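Local coordinates for putative heme binding protein (Tannerella forsythia, PDB 6EU8) that probably binds heme, as a member of the HmuY family of bacterial heme-binding proteins, at residues A[28-32]-A[189-195]; A[71-76]-A[184-189]; A[155-160]-A[171-177]. The contacts are given in a common frame with arbitrary orientation. Numbering follows the deposited sequence.

Interaction 1: residues A[28-32]-A[189-195]; sequences VNLET and FNYEFQP
The loop 28-32 lies against one face of the strand 189-194. Val28 ends the preceding strand in extended conformation. Residues 30-32 then take helical backbone angles without regular helical bonding. The nearest CA atoms are those of Leu30 and Phe193, 6.7 Å apart. Phe189, Tyr191 and Phe193 alternate along the strand and point toward the loop. Phe189 and Tyr191 share the p rotamer (chi1 49° and 66°), while Phe193 is t. Leu30, rotamer m,t, reaches in among these rings. Leu30 CD2 sits over the face of Tyr191, 3.6 Å from the ring centroid, in a CH-pi contact. Leu30 CD2 also meets the ring edge of Phe189 at CE2 (4.0 Å), and Leu30 CB lies 3.8 Å from Phe193 CD1. The one hydrogen bond between the segments runs from Tyr191 OH to Leu30 O, 2.9 Å. Glu31 is extended (t,t). Glu31 CB touches Phe193 CE2 at 3.6 Å, and Glu31 OE2 approaches Pro195 CB at 3.6 Å. Asn29, chi1 t, turns back into the loop, and Asn29 OD1 accepts from Thr32 N at 2.9 Å. This is a loop of the four-stranded sheet, turned by an Asx motif, whose leucine packs on the aromatic face of the larger sheet.

Interaction 2: residues A[71-76]-A[184-189]; sequences IAIHRF and KGHVSF. With MLI (malonate ion), chain B.
Strands 71-74 and 184-189, of different sheets, run nearly antiparallel (157°), axes 9.2 Å apart, with no direct hydrogen bond. Arg75 (phi/psi 48/-122) and Phe76 (-101/6) form the turn between strands 71-74 and 77-80. Arg75 CA and Gly185 CA are closest, at 5.3 Å. Lys184 is m, then extended: Lys184 NZ reaches O6 of a malonate, probably from the crystallisation liquor, at 2.8 Å, and also bonds Asn147 OD1. Lys184 CB lies 4.0 Å from Phe76 CZ. Arg75, m,m,m, donates from NH2 to malonate O8 at 3.1 Å. A water joins Arg75 NH1 (3.0 Å), Lys184 O (2.8 Å) and O8; NH1 also binds Thr20 O. Gly185 N lies 3.6 Å from Phe76 CE1; at phi/psi 108/1 a CB would hit the preceding carbonyl. Val187, chi1 t, puts CG1 4.1 Å from Ile73 CD1 and CG2 4.2 Å from Phe76 CD1. Phe189, chi1 p, receives Ile73 CD1 at CE1 (4.0 Å) and Ile71 CD1 at CZ (4.2 Å). The apolar row is face-to-face sheet packing, as in a beta-sandwich.

Interaction 3: residues A[155-160]-A[171-177]; sequences LSKSVF and KIKFTDA
Segment 155-160 passes beside segment 171-177 of strand 169-178 and pairs with it as beta structure at Phe160. Phe160 and Ile172 form an antiparallel hydrogen-bonded pair, with CA atoms 5.1 Å apart. Phe160 N donates to Ile172 O at 2.9 Å, and Ile172 N donates to Phe160 O at 2.8 Å. Val159 CA and Lys173 CA are still 5.0 Å apart; the gap widens to 7.6 Å between Leu155 CA and Phe174 CA, and two waters bridge the backbones. One donates to Ser158 O (2.8 Å) and accepts from Phe174 N (2.8 Å). Another donates to Ser156 O (2.9 Å) and Phe174 O (2.7 Å). Lys173 NZ donates to Lys157 O at 2.8 Å and also bonds Thr91 O; Lys157 O also bonds Thr91 OG1. Thr88 and Glu90 hold the Val159 backbone. Ser156 OG (chi1 t) accepts from Ser158 N at 3.0 Å in an ST turn. Thr175 OG1 donates to Asp176 OD1 at 2.8 Å. Leu155 CD2 lies 3.5 Å from both Thr175 C and Asp176 N, over the classic beta bulge that faces Ser188. Phe160 CD1 meets Phe174 CE1 at 4.2 Å. Strand 169-178 lies between strands 160-163 and 184-194 in one antiparallel sheet.

How the interactions relate
Strand 184-194 connects interactions 1 and 2, which share Phe189 and have centres about 15 Å apart. Interaction 3 uses the adjacent strand 169-178. Its centre is about 14 Å from that of interaction 1 and 11 Å from that of interaction 2. Backbone bonds between these two strands include Asn190 N to Lys173 O and Ser188 N to Asp176 O. Strands 24-28 and 71-74 are neighbours in a second, four-stranded sheet. Along the chain, interaction 3 is nested inside interaction 2, itself nested inside interaction 1. Interaction 2 packs the two sheets together; interaction 1 adds the loop that follows strand 24-28. Interaction 3 belongs to the larger sheet, where the loop before strand 160-163 runs into its neighbour 169-178.

Interaction 1: residues A[28-32]-A[189-195]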
loop_
_atom_site.group_PDB
_atom_site.type_symbol
_atom_site.label_atom_id
_atom_site.label_comp_id
_atom_site.label_asym_id
_atom_site.label_seq_id
_atom_site.Cartn_x
_atom_site.Cartn_y
_atom_site.Cartn_z
ATOM N N VAL A 28 -5.173 -2.851 -6.518
ATOM C CA VAL A 28 -5.864 -1.727 -7.203
ATOM C C VAL A 28 -5.340 -1.536 -8.633
ATOM O O VAL A 28 -4.148 -1.334 -8.844
ATOM C CB VAL A 28 -5.679 -0.379 -6.443
ATOM C CG1 VAL A 28 -6.486 0.772 -7.082
ATOM C CG2 VAL A 28 -6.038 -0.522 -4.960
ATOM N N ASN A 29 -6.278 -1.577 -9.609
ATOM C CA ASN A 29 -6.016 -1.228 -11.004
ATOM C C ASN A 29 -6.390 0.243 -11.228
ATOM O O ASN A 29 -7.578 0.599 -11.149
ATOM C CB ASN A 29 -6.869 -2.123 -11.916
ATOM C CG ASN A 29 -6.499 -1.996 -13.381
ATOM O OD1 ASN A 29 -6.337 -0.893 -13.898
ATOM N ND2 ASN A 29 -6.354 -3.133 -14.058
ATOM N N LEU A 30 -5.389 1.080 -11.417
ATOM C CA LEU A 30 -5.578 2.526 -11.617
ATOM C C LEU A 30 -6.100 2.881 -13.009
ATOM O O LEU A 30 -6.689 3.957 -13.186
ATOM C CB LEU A 30 -4.285 3.265 -11.337
ATOM C CG LEU A 30 -3.716 3.107 -9.922
ATOM C CD1 LEU A 30 -2.289 3.628 -9.856
ATOM C CD2 LEU A 30 -4.622 3.820 -8.915
ATOM N N GLU A 31 -5.898 1.983 -13.984
ATOM C CA GLU A 31 -6.379 2.223 -15.352
ATOM C C GLU A 31 -7.895 2.036 -15.395
ATOM O O GLU A 31 -8.609 2.888 -15.916
ATOM C CB GLU A 31 -5.662 1.324 -16.380
ATOM C CG GLU A 31 -6.067 1.618 -17.845
ATOM C CD GLU A 31 -5.142 1.036 -18.907
ATOM O OE1 GLU A 31 -4.227 0.234 -18.612
ATOM O OE2 GLU A 31 -5.335 1.400 -20.085
ATOM N N THR A 32 -8.378 0.931 -14.830
ATOM C CA THR A 32 -9.791 0.550 -14.865
ATOM C C THR A 32 -10.609 0.894 -13.621
ATOM O O THR A 32 -11.838 0.904 -13.668
ATOM C CB THR A 32 -9.939 -0.973 -15.055
ATOM O OG1 THR A 32 -9.396 -1.665 -13.915
ATOM C CG2 THR A 32 -9.243 -1.439 -16.323
ATOM N N PHE A 189 -7.197 8.533 -1.965
ATOM C CA PHE A 189 -6.227 9.272 -2.751
ATOM C C PHE A 189 -6.836 9.726 -4.068
ATOM O O PHE A 189 -7.767 9.090 -4.571
ATOM C CB PHE A 189 -4.964 8.409 -3.035
ATOM C CG PHE A 189 -5.267 7.022 -3.551
ATOM C CD1 PHE A 189 -5.554 5.984 -2.690
ATOM C CD2 PHE A 189 -5.277 6.759 -4.929
ATOM C CE1 PHE A 189 -5.866 4.704 -3.176
ATOM C CE2 PHE A 189 -5.567 5.488 -5.417
ATOM C CZ PHE A 189 -5.855 4.458 -4.546
ATOM N N ASN A 190 -6.295 10.821 -4.581
ATOM C CA ASN A 190 -6.568 11.289 -5.941
ATOM C C ASN A 190 -5.391 10.856 -6.800
ATOM O O ASN A 190 -4.261 10.777 -6.319
ATOM C CB ASN A 190 -6.701 12.821 -5.943
ATOM C CG ASN A 190 -7.864 13.316 -5.095
ATOM O OD1 ASN A 190 -8.827 12.600 -4.850
ATOM N ND2 ASN A 190 -7.764 14.574 -4.653
ATOM N N TYR A 191 -5.626 10.543 -8.084
ATOM C CA TYR A 191 -4.523 10.230 -8.980
ATOM C C TYR A 191 -4.735 10.670 -10.444
ATOM O O TYR A 191 -5.866 10.881 -10.854
ATOM C CB TYR A 191 -4.168 8.719 -8.933
ATOM C CG TYR A 191 -5.223 7.800 -9.449
ATOM C CD1 TYR A 191 -6.240 7.324 -8.635
ATOM C CD2 TYR A 191 -5.213 7.386 -10.792
ATOM C CE1 TYR A 191 -7.204 6.440 -9.121
ATOM C CE2 TYR A 191 -6.165 6.536 -11.272
ATOM C CZ TYR A 191 -7.141 6.054 -10.452
ATOM O OH TYR A 191 -8.082 5.193 -10.948
ATOM N N GLU A 192 -3.639 10.767 -11.172
ATOM C CA GLU A 192 -3.643 10.985 -12.639
ATOM C C GLU A 192 -2.731 9.901 -13.261
ATOM O O GLU A 192 -1.514 9.942 -13.097
ATOM C CB GLU A 192 -3.190 12.419 -12.988
ATOM C CG GLU A 192 -4.056 13.493 -12.334
ATOM C CD GLU A 192 -3.848 14.908 -12.882
ATOM O OE1 GLU A 192 -2.859 15.156 -13.591
ATOM O OE2 GLU A 192 -4.698 15.784 -12.568
ATOM N N PHE A 193 -3.342 8.942 -13.956
ATOM C CA PHE A 193 -2.650 7.761 -14.538
ATOM C C PHE A 193 -2.486 7.949 -16.051
ATOM O O PHE A 193 -3.478 8.223 -16.704
ATOM C CB PHE A 193 -3.492 6.508 -14.271
ATOM C CG PHE A 193 -2.944 5.235 -14.869
ATOM C CD1 PHE A 193 -2.033 4.441 -14.181
ATOM C CD2 PHE A 193 -3.379 4.805 -16.113
ATOM C CE1 PHE A 193 -1.537 3.265 -14.724
ATOM C CE2 PHE A 193 -2.897 3.631 -16.658
ATOM C CZ PHE A 193 -1.966 2.860 -15.976
ATOM N N GLN A 194 -1.259 7.782 -16.546
ATOM C CA GLN A 194 -0.962 7.808 -17.999
ATOM C C GLN A 194 -0.835 6.362 -18.560
ATOM O O GLN A 194 0.214 5.751 -18.344
ATOM C CB GLN A 194 0.328 8.590 -18.240
ATOM C CG GLN A 194 0.738 8.672 -19.721
ATOM C CD GLN A 194 -0.362 9.239 -20.608
ATOM O OE1 GLN A 194 -0.695 10.418 -20.509
ATOM N NE2 GLN A 194 -0.959 8.390 -21.451
ATOM N N PRO A 195 -1.873 5.852 -19.298
ATOM C CA PRO A 195 -1.750 4.517 -19.913
ATOM C C PRO A 195 -0.755 4.470 -21.075
ATOM O O PRO A 195 -0.467 5.499 -21.703
ATOM C CB PRO A 195 -3.166 4.194 -20.409
ATOM C CG PRO A 195 -4.054 5.279 -19.897
ATOM C CD PRO A 195 -3.190 6.451 -19.605
#

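Interaction 2: residues A[71-76]-A[184-189]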
loop_
_atom_site.group_PDB
_atom_site.type_symbol
_atom_site.label_atom_id
_atom_site.label_comp_id
_atom_site.label_asym_id
_atom_site.label_seq_id
_atom_site.Cartn_x
_atom_site.Cartn_y
_atom_site.Cartn_z
ATOM N N ILE A 71 -0.998 -0.936 -7.703
ATOM C CA ILE A 71 -0.604 -0.771 -6.288
ATOM C C ILE A 71 -1.483 -1.652 -5.401
ATOM O O ILE A 71 -2.557 -2.077 -5.801
ATOM C CB ILE A 71 -0.651 0.710 -5.797
ATOM C CG1 ILE A 71 -2.063 1.274 -5.776
ATOM C CG2 ILE A 71 0.284 1.606 -6.631
ATOM C CD1 ILE A 71 -2.156 2.601 -5.037
ATOM N N ALA A 72 -0.992 -1.982 -4.196
ATOM C CA ALA A 72 -1.752 -2.739 -3.188
ATOM C C ALA A 72 -1.521 -2.163 -1.802
ATOM O O ALA A 72 -0.439 -1.650 -1.508
ATOM C CB ALA A 72 -1.394 -4.203 -3.220
ATOM N N ILE A 73 -2.569 -2.251 -0.978
ATOM C CA ILE A 73 -2.631 -1.566 0.308
ATOM C C ILE A 73 -3.000 -2.590 1.412
ATOM O O ILE A 73 -3.957 -3.365 1.275
ATOM C CB ILE A 73 -3.652 -0.392 0.264
ATOM C CG1 ILE A 73 -3.322 0.583 -0.898
ATOM C CG2 ILE A 73 -3.691 0.357 1.614
ATOM C CD1 ILE A 73 -4.306 1.734 -1.008
ATOM N N HIS A 74 -2.216 -2.572 2.511
ATOM C CA HIS A 74 -2.465 -3.353 3.729
ATOM C C HIS A 74 -2.295 -2.381 4.884
ATOM O O HIS A 74 -1.208 -1.915 5.105
ATOM C CB HIS A 74 -1.460 -4.498 3.870
ATOM C CG HIS A 74 -1.318 -5.037 5.281
ATOM N ND1 HIS A 74 -0.443 -4.504 6.204
ATOM C CD2 HIS A 74 -1.923 -6.083 5.900
ATOM C CE1 HIS A 74 -0.531 -5.176 7.333
ATOM N NE2 HIS A 74 -1.417 -6.138 7.172
ATOM N N ARG A 75 -3.372 -2.089 5.645
ATOM C CA ARG A 75 -3.295 -1.019 6.642
ATOM C C ARG A 75 -2.671 0.240 6.004
ATOM O O ARG A 75 -3.256 0.703 5.028
ATOM C CB ARG A 75 -2.560 -1.504 7.890
ATOM C CG ARG A 75 -3.224 -2.670 8.629
ATOM C CD ARG A 75 -4.494 -2.317 9.444
ATOM N NE ARG A 75 -4.276 -1.182 10.337
ATOM C CZ ARG A 75 -5.209 -0.647 11.148
ATOM N NH1 ARG A 75 -6.434 -1.123 11.167
ATOM N NH2 ARG A 75 -4.904 0.400 11.899
ATOM N N PHE A 76 -1.561 0.790 6.512
ATOM C CA PHE A 76 -0.927 1.968 5.868
ATOM C C PHE A 76 0.294 1.587 5.030
ATOM O O PHE A 76 1.017 2.472 4.521
ATOM C CB PHE A 76 -0.599 3.068 6.892
ATOM C CG PHE A 76 -1.804 3.672 7.602
ATOM C CD1 PHE A 76 -3.084 3.701 7.036
ATOM C CD2 PHE A 76 -1.630 4.215 8.875
ATOM C CE1 PHE A 76 -4.153 4.280 7.701
ATOM C CE2 PHE A 76 -2.724 4.791 9.550
ATOM C CZ PHE A 76 -3.949 4.818 8.969
ATOM N N LYS A 184 -9.242 4.329 11.607
ATOM C CA LYS A 184 -7.984 4.206 10.822
ATOM C C LYS A 184 -8.034 3.057 9.823
ATOM O O LYS A 184 -8.547 1.982 10.108
ATOM C CB LYS A 184 -6.761 4.014 11.737
ATOM C CG LYS A 184 -6.462 5.158 12.666
ATOM C CD LYS A 184 -5.138 4.960 13.389
ATOM C CE LYS A 184 -4.904 6.085 14.381
ATOM N NZ LYS A 184 -3.577 6.081 15.024
ATOM N N GLY A 185 -7.446 3.271 8.634
ATOM C CA GLY A 185 -7.322 2.217 7.604
ATOM C C GLY A 185 -8.207 2.371 6.377
ATOM O O GLY A 185 -8.170 1.527 5.472
ATOM N N HIS A 186 -9.002 3.447 6.336
ATOM C CA HIS A 186 -9.780 3.815 5.158
ATOM C C HIS A 186 -8.924 4.821 4.417
ATOM O O HIS A 186 -8.811 5.999 4.812
ATOM C CB HIS A 186 -11.157 4.364 5.536
ATOM C CG HIS A 186 -12.029 3.379 6.247
ATOM N ND1 HIS A 186 -12.839 2.475 5.582
ATOM C CD2 HIS A 186 -12.250 3.177 7.568
ATOM C CE1 HIS A 186 -13.494 1.746 6.469
ATOM N NE2 HIS A 186 -13.134 2.132 7.677
ATOM N N VAL A 187 -8.252 4.339 3.358
ATOM C CA VAL A 187 -7.227 5.097 2.660
ATOM C C VAL A 187 -7.800 5.710 1.395
ATOM O O VAL A 187 -8.257 4.963 0.517
ATOM C CB VAL A 187 -6.024 4.178 2.332
ATOM C CG1 VAL A 187 -4.958 4.921 1.541
ATOM C CG2 VAL A 187 -5.442 3.585 3.612
ATOM N N SER A 188 -7.787 7.045 1.305
ATOM C CA SER A 188 -8.290 7.789 0.103
ATOM C C SER A 188 -7.165 8.523 -0.612
ATOM O O SER A 188 -6.265 9.057 0.040
ATOM C CB SER A 188 -9.407 8.775 0.489
ATOM O OG SER A 188 -10.534 8.120 1.018
ATOM N N PHE A 189 -7.197 8.533 -1.965
ATOM C CA PHE A 189 -6.227 9.272 -2.751
ATOM C C PHE A 189 -6.836 9.726 -4.068
ATOM O O PHE A 189 -7.767 9.090 -4.571
ATOM C CB PHE A 189 -4.964 8.409 -3.035
ATOM C CG PHE A 189 -5.267 7.022 -3.551
ATOM C CD1 PHE A 189 -5.554 5.984 -2.690
ATOM C CD2 PHE A 189 -5.277 6.759 -4.929
ATOM C CE1 PHE A 189 -5.866 4.704 -3.176
ATOM C CE2 PHE A 189 -5.567 5.488 -5.417
ATOM C CZ PHE A 189 -5.855 4.458 -4.546
HETATM C C1 MLI B . -5.187 1.837 16.340
HETATM C C2 MLI B . -4.644 3.162 16.794
HETATM C C3 MLI B . -6.342 2.006 15.397
HETATM O O6 MLI B . -3.606 3.605 16.299
HETATM O O7 MLI B . -5.269 3.798 17.674
HETATM O O8 MLI B . -6.501 1.192 14.446
HETATM O O9 MLI B . -7.117 2.968 15.583
HETATM O O HOH W 1 -8.475 0.553 12.511
#

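Interaction 3: residues A[155-160]-A[171-177]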
loop_
_atom_site.group_PDB
_atom_site.type_symbol
_atom_site.label_atom_id
_atom_site.label_comp_id
_atom_site.label_asym_id
_atom_site.label_seq_id
_atom_site.Cartn_x
_atom_site.Cartn_y
_atom_site.Cartn_z
ATOM N N LEU A 155 -0.609 13.224 7.522
ATOM C CA LEU A 155 -0.286 12.819 6.117
ATOM C C LEU A 155 0.693 13.780 5.474
ATOM O O LEU A 155 0.678 14.989 5.753
ATOM C CB LEU A 155 -1.555 12.764 5.252
ATOM C CG LEU A 155 -2.501 11.563 5.316
ATOM C CD1 LEU A 155 -3.080 11.393 6.714
ATOM C CD2 LEU A 155 -3.626 11.709 4.289
ATOM N N SER A 156 1.557 13.247 4.617
ATOM C CA SER A 156 2.414 14.062 3.763
ATOM C C SER A 156 1.551 14.809 2.767
ATOM O O SER A 156 0.528 14.315 2.317
ATOM C CB SER A 156 3.385 13.166 2.987
ATOM O OG SER A 156 4.131 13.890 2.018
ATOM N N LYS A 157 1.991 16.009 2.402
ATOM C CA LYS A 157 1.336 16.801 1.343
ATOM C C LYS A 157 2.006 16.607 -0.029
ATOM O O LYS A 157 1.612 17.305 -0.985
ATOM C CB LYS A 157 1.368 18.281 1.733
ATOM C CG LYS A 157 0.636 18.607 3.018
ATOM C CD LYS A 157 -0.847 18.401 2.834
ATOM C CE LYS A 157 -1.723 19.385 3.599
ATOM N NZ LYS A 157 -2.009 18.919 4.983
ATOM N N SER A 158 2.994 15.706 -0.134
ATOM C CA SER A 158 3.731 15.481 -1.390
ATOM C C SER A 158 2.915 14.722 -2.444
ATOM O O SER A 158 2.130 13.822 -2.138
ATOM C CB SER A 158 5.037 14.733 -1.141
ATOM O OG SER A 158 5.863 15.401 -0.187
ATOM N N VAL A 159 3.120 15.113 -3.710
ATOM C CA VAL A 159 2.710 14.287 -4.863
ATOM C C VAL A 159 3.786 13.225 -5.093
ATOM O O VAL A 159 4.969 13.538 -5.260
ATOM C CB VAL A 159 2.542 15.143 -6.161
ATOM C CG1 VAL A 159 2.214 14.282 -7.380
ATOM C CG2 VAL A 159 1.400 16.139 -5.984
ATOM N N PHE A 160 3.362 11.949 -5.085
ATOM C CA PHE A 160 4.200 10.810 -5.459
ATOM C C PHE A 160 4.059 10.491 -6.951
ATOM O O PHE A 160 3.001 10.714 -7.538
ATOM C CB PHE A 160 3.875 9.536 -4.610
ATOM C CG PHE A 160 4.130 9.710 -3.134
ATOM C CD1 PHE A 160 3.165 10.275 -2.316
ATOM C CD2 PHE A 160 5.313 9.298 -2.574
ATOM C CE1 PHE A 160 3.395 10.478 -0.934
ATOM C CE2 PHE A 160 5.548 9.472 -1.200
ATOM C CZ PHE A 160 4.586 10.060 -0.381
ATOM N N LYS A 171 0.693 9.914 -11.090
ATOM C CA LYS A 171 0.846 10.896 -10.011
ATOM C C LYS A 171 -0.218 10.598 -8.984
ATOM O O LYS A 171 -1.405 10.474 -9.318
ATOM C CB LYS A 171 0.630 12.311 -10.556
ATOM C CG LYS A 171 1.523 12.683 -11.738
ATOM C CD LYS A 171 1.094 14.040 -12.276
ATOM C CE LYS A 171 1.401 14.220 -13.749
ATOM N NZ LYS A 171 0.837 15.544 -14.171
ATOM N N ILE A 172 0.184 10.495 -7.707
ATOM C CA ILE A 172 -0.735 10.134 -6.621
ATOM C C ILE A 172 -0.602 11.119 -5.440
ATOM O O ILE A 172 0.514 11.412 -5.022
ATOM C CB ILE A 172 -0.447 8.689 -6.112
ATOM C CG1 ILE A 172 -0.518 7.643 -7.258
ATOM C CG2 ILE A 172 -1.411 8.337 -4.993
ATOM C CD1 ILE A 172 -0.156 6.210 -6.865
ATOM N N LYS A 173 -1.736 11.644 -4.977
ATOM C CA LYS A 173 -1.785 12.470 -3.760
ATOM C C LYS A 173 -2.775 11.831 -2.804
ATOM O O LYS A 173 -3.973 11.731 -3.084
ATOM C CB LYS A 173 -2.216 13.912 -4.085
ATOM C CG LYS A 173 -2.175 14.829 -2.856
ATOM C CD LYS A 173 -1.670 16.229 -3.171
ATOM C CE LYS A 173 -1.994 17.210 -2.039
ATOM N NZ LYS A 173 -0.902 18.203 -1.804
ATOM N N PHE A 174 -2.281 11.390 -1.633
ATOM C CA PHE A 174 -3.133 10.791 -0.607
ATOM C C PHE A 174 -3.856 11.903 0.134
ATOM O O PHE A 174 -3.267 12.951 0.379
ATOM C CB PHE A 174 -2.341 9.910 0.369
ATOM C CG PHE A 174 -1.758 8.671 -0.275
ATOM C CD1 PHE A 174 -0.516 8.721 -0.889
ATOM C CD2 PHE A 174 -2.461 7.461 -0.277
ATOM C CE1 PHE A 174 0.028 7.604 -1.514
ATOM C CE2 PHE A 174 -1.919 6.347 -0.904
ATOM C CZ PHE A 174 -0.668 6.419 -1.504
ATOM N N THR A 175 -5.139 11.700 0.393
ATOM C CA THR A 175 -5.977 12.728 1.010
ATOM C C THR A 175 -6.507 12.376 2.391
ATOM O O THR A 175 -6.752 13.288 3.193
ATOM C CB THR A 175 -7.171 13.111 0.106
ATOM O OG1 THR A 175 -8.045 11.995 -0.103
ATOM C CG2 THR A 175 -6.678 13.663 -1.224
ATOM N N ASP A 176 -6.710 11.088 2.678
ATOM C CA ASP A 176 -7.263 10.651 3.965
ATOM C C ASP A 176 -6.736 9.278 4.378
ATOM O O ASP A 176 -6.511 8.396 3.524
ATOM C CB ASP A 176 -8.814 10.594 3.930
ATOM C CG ASP A 176 -9.470 11.911 3.446
ATOM O OD1 ASP A 176 -9.647 12.095 2.205
ATOM O OD2 ASP A 176 -9.865 12.745 4.318
ATOM N N ALA A 177 -6.568 9.100 5.689
ATOM C CA ALA A 177 -6.222 7.791 6.301
ATOM C C ALA A 177 -7.285 7.246 7.245
ATOM O O ALA A 177 -7.139 6.119 7.765
ATOM C CB ALA A 177 -4.921 7.910 7.040
HETATM O O HOH W 2 -2.192 15.028 1.820
HETATM O O HOH W 3 0.293 12.160 -0.740
#